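Local coordinates for protein amoebiasin-2 (Entamoeba histolytica, PDB 3M86) that inhibits cysteine proteases of the parasite, using three loops that form a wedge to block the substrate-binding site of the target enzyme, at residues I28-N33 against I86-S91. Residues are numbered along the deposited sequence; the frame is centred on the assembly and turned at random.
Sequences IQLRTN and IKLGYS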
ATOM      1  N   ILE A  28       4.216  -0.681   0.139  1.00  8.11           N
ATOM      2  CA  ILE A  28       3.021  -1.480  -0.079  1.00  6.80           C
ATOM      3  C   ILE A  28       2.963  -1.755  -1.572  1.00  9.28           C
ATOM      4  O   ILE A  28       2.909  -0.823  -2.376  1.00 11.39           O
ATOM      5  CB  ILE A  28       1.784  -0.711   0.372  1.00  9.02           C
ATOM      6  CG1 ILE A  28       1.894  -0.418   1.878  1.00 11.40           C
ATOM      7  CG2 ILE A  28       0.501  -1.500   0.046  1.00 11.67           C
ATOM      8  CD1 ILE A  28       0.934   0.645   2.370  1.00 13.83           C
ATOM      9  N   GLN A  29       2.989  -3.031  -1.935  1.00  7.35           N
ATOM     10  CA  GLN A  29       3.054  -3.441  -3.333  1.00  8.84           C
ATOM     11  C   GLN A  29       1.867  -4.351  -3.616  1.00  8.29           C
ATOM     12  O   GLN A  29       1.787  -5.455  -3.073  1.00 11.70           O
ATOM     13  CB  GLN A  29       4.369  -4.175  -3.609  1.00  9.76           C
ATOM     14  CG  GLN A  29       5.584  -3.249  -3.503  1.00 14.82           C
ATOM     15  CD  GLN A  29       6.883  -3.921  -3.929  1.00 21.10           C
ATOM     16  OE1 GLN A  29       6.964  -5.146  -4.020  1.00 26.68           O
ATOM     17  NE2 GLN A  29       7.907  -3.114  -4.188  1.00 26.41           N
ATOM     18  N   LEU A  30       0.943  -3.851  -4.432  1.00  7.68           N
ATOM     19  CA  LEU A  30      -0.337  -4.522  -4.657  1.00  7.24           C
ATOM     20  C   LEU A  30      -0.575  -4.672  -6.144  1.00  9.68           C
ATOM     21  O   LEU A  30      -0.106  -3.866  -6.937  1.00 13.59           O
ATOM     22  CB  LEU A  30      -1.476  -3.684  -4.059  1.00  6.89           C
ATOM     23  CG  LEU A  30      -1.294  -3.308  -2.585  1.00  8.37           C
ATOM     24  CD1 LEU A  30      -2.410  -2.360  -2.156  1.00 12.54           C
ATOM     25  CD2 LEU A  30      -1.273  -4.562  -1.710  1.00  9.90           C
ATOM     26  N   ARG A  31      -1.325  -5.694  -6.534  1.00  6.77           N
ATOM     27  CA  ARG A  31      -1.721  -5.792  -7.932  1.00  7.23           C
ATOM     28  C   ARG A  31      -3.016  -5.016  -8.154  1.00  8.78           C
ATOM     29  O   ARG A  31      -3.860  -4.884  -7.267  1.00  9.99           O
ATOM     30  CB  ARG A  31      -1.879  -7.247  -8.399  1.00 10.96           C
ATOM     31  CG  ARG A  31      -0.586  -8.091  -8.367  1.00 19.00           C
ATOM     32  CD  ARG A  31       0.653  -7.333  -8.830  1.00 30.51           C
ATOM     33  NE  ARG A  31       1.820  -8.209  -8.987  1.00 28.41           N
ATOM     34  CZ  ARG A  31       2.824  -8.316  -8.116  1.00 33.44           C
ATOM     35  NH1 ARG A  31       2.840  -7.604  -6.993  1.00 33.29           N
ATOM     36  NH2 ARG A  31       3.828  -9.141  -8.377  1.00 37.39           N
ATOM     37  N   THR A  32      -3.174  -4.520  -9.365  1.00  9.28           N
ATOM     38  CA  THR A  32      -4.310  -3.675  -9.688  1.00  8.74           C
ATOM     39  C   THR A  32      -4.619  -3.789 -11.174  1.00 12.43           C
ATOM     40  O   THR A  32      -3.762  -4.193 -11.958  1.00 12.97           O
ATOM     41  CB  THR A  32      -4.037  -2.204  -9.256  1.00  9.09           C
ATOM     42  OG1 THR A  32      -5.190  -1.403  -9.525  1.00 12.74           O
ATOM     43  CG2 THR A  32      -2.842  -1.629 -10.014  1.00 13.06           C
ATOM     44  N   ASN A  33      -5.858  -3.486 -11.558  1.00 10.63           N
ATOM     45  CA  ASN A  33      -6.269  -3.560 -12.967  1.00 10.00           C
ATOM     46  C   ASN A  33      -6.975  -2.291 -13.373  1.00 12.18           C
ATOM     47  O   ASN A  33      -8.198  -2.211 -13.328  1.00 15.03           O
ATOM     48  CB  ASN A  33      -7.209  -4.743 -13.173  1.00 14.55           C
ATOM     49  CG  ASN A  33      -7.673  -4.876 -14.602  1.00 24.33           C
ATOM     50  OD1 ASN A  33      -7.166  -4.202 -15.497  1.00 23.62           O
ATOM     51  ND2 ASN A  33      -8.651  -5.756 -14.828  1.00 26.18           N
ATOM     52  N   ILE A  86      -2.937   1.567   8.855  1.00 12.49           N
ATOM     53  CA  ILE A  86      -3.026   1.914   7.439  1.00 11.60           C
ATOM     54  C   ILE A  86      -4.145   1.052   6.860  1.00 15.25           C
ATOM     55  O   ILE A  86      -4.160  -0.162   7.071  1.00 17.29           O
ATOM     56  CB  ILE A  86      -1.708   1.602   6.697  1.00 13.95           C
ATOM     57  CG1 ILE A  86      -0.534   2.384   7.299  1.00 14.77           C
ATOM     58  CG2 ILE A  86      -1.837   1.896   5.177  1.00 11.81           C
ATOM     59  CD1 ILE A  86       0.828   1.896   6.802  1.00 16.73           C
ATOM     60  N   LYS A  87      -5.094   1.674   6.167  1.00 13.46           N
ATOM     61  CA  LYS A  87      -6.179   0.921   5.541  1.00 14.57           C
ATOM     62  C   LYS A  87      -6.205   1.172   4.041  1.00 15.60           C
ATOM     63  O   LYS A  87      -6.045   2.308   3.595  1.00 16.43           O
ATOM     64  CB  LYS A  87      -7.527   1.318   6.138  1.00 19.36           C
ATOM     65  CG  LYS A  87      -7.749   0.873   7.577  1.00 27.96           C
ATOM     66  CD  LYS A  87      -9.076   1.403   8.105  1.00 35.74           C
ATOM     67  CE  LYS A  87      -9.305   0.996   9.554  1.00 49.00           C
ATOM     68  NZ  LYS A  87     -10.563   1.580  10.106  1.00 51.74           N
ATOM     69  N   LEU A  88      -6.397   0.109   3.264  1.00 13.50           N
ATOM     70  CA  LEU A  88      -6.520   0.244   1.808  1.00 13.77           C
ATOM     71  C   LEU A  88      -7.849  -0.354   1.367  1.00 16.42           C
ATOM     72  O   LEU A  88      -8.288  -1.367   1.908  1.00 18.72           O
ATOM     73  CB  LEU A  88      -5.418  -0.534   1.086  1.00 14.18           C
ATOM     74  CG  LEU A  88      -3.900  -0.284   1.086  1.00 24.06           C
ATOM     75  CD1 LEU A  88      -3.473   0.877   0.189  1.00 21.12           C
ATOM     76  CD2 LEU A  88      -3.311  -0.189   2.478  1.00 20.55           C
ATOM     77  N   GLY A  89      -8.474   0.260   0.374  1.00 13.68           N
ATOM     78  CA  GLY A  89      -9.669  -0.307  -0.223  1.00 14.34           C
ATOM     79  C   GLY A  89      -9.522  -0.302  -1.728  1.00 16.60           C
ATOM     80  O   GLY A  89      -9.022   0.660  -2.296  1.00 15.16           O
ATOM     81  N   TYR A  90      -9.936  -1.388  -2.374  1.00 12.08           N
ATOM     82  CA  TYR A  90      -9.907  -1.449  -3.826  1.00 11.85           C
ATOM     83  C   TYR A  90     -11.312  -1.166  -4.304  1.00 15.31           C
ATOM     84  O   TYR A  90     -12.213  -1.979  -4.107  1.00 17.87           O
ATOM     85  CB  TYR A  90      -9.485  -2.843  -4.249  1.00 12.47           C
ATOM     86  CG  TYR A  90      -9.162  -3.038  -5.714  1.00 11.44           C
ATOM     87  CD1 TYR A  90      -8.051  -2.440  -6.301  1.00 11.90           C
ATOM     88  CD2 TYR A  90      -9.950  -3.870  -6.497  1.00 12.30           C
ATOM     89  CE1 TYR A  90      -7.750  -2.653  -7.645  1.00 10.06           C
ATOM     90  CE2 TYR A  90      -9.648  -4.094  -7.826  1.00 12.10           C
ATOM     91  CZ  TYR A  90      -8.547  -3.499  -8.387  1.00 14.25           C
ATOM     92  OH  TYR A  90      -8.279  -3.739  -9.715  1.00 14.96           O
ATOM     93  N   SER A  91     -11.508  -0.007  -4.922  1.00 13.71           N
ATOM     94  CA  SER A  91     -12.850   0.427  -5.300  1.00 17.04           C
ATOM     95  C   SER A  91     -12.873   1.301  -6.547  1.00 25.15           C
ATOM     96  O   SER A  91     -11.828   1.690  -7.063  1.00 20.22           O
ATOM     97  CB  SER A  91     -13.480   1.208  -4.153  1.00 30.68           C
ATOM     98  OG  SER A  91     -12.891   2.489  -4.064  1.00 31.30           O
TER
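Y90 carries its CG anti to the backbone N (chi1 -170°), and its ring reaches the end of strand 25-32, while T32, with OG1 also anti to its N (chi1 -177°), sets that hydroxyl at the ring's edge. OG1 of T32 lies in the plane of the ring, 3.4 Å from CE1 of Y90. Just beyond, the backbone N of N33 donates a hydrogen bond to OH of Y90 (3.1 Å), bent to 147° at the hydrogen. Tyrosine is long enough to reach from one sheet to the other, and its hydroxyl can accept a bond from the backbone N-H, tying the first residue of the BC loop, one of the three that block the protease, to the opposite sheet. Deeper in, branched aliphatic side chains suit the buried interior, which calls for apolar bulk: CD1 of L30 sits equally near CG and CD1 of L88 (4.1 Å each), and CD1 of I28 reaches CG2 of I86 at 4.1 Å. The strand segments run nearly parallel, at 11°, with axes 10.2 Å apart, in the immunoglobulin-like sandwich of the chagasin family. Strand 25-32 lies between 6-9 and 70-78 in one sheet, 82-91 between 102-110 and 39-43 in the other; W40 from 39-43 meets L30, L88 and the Y90 ring.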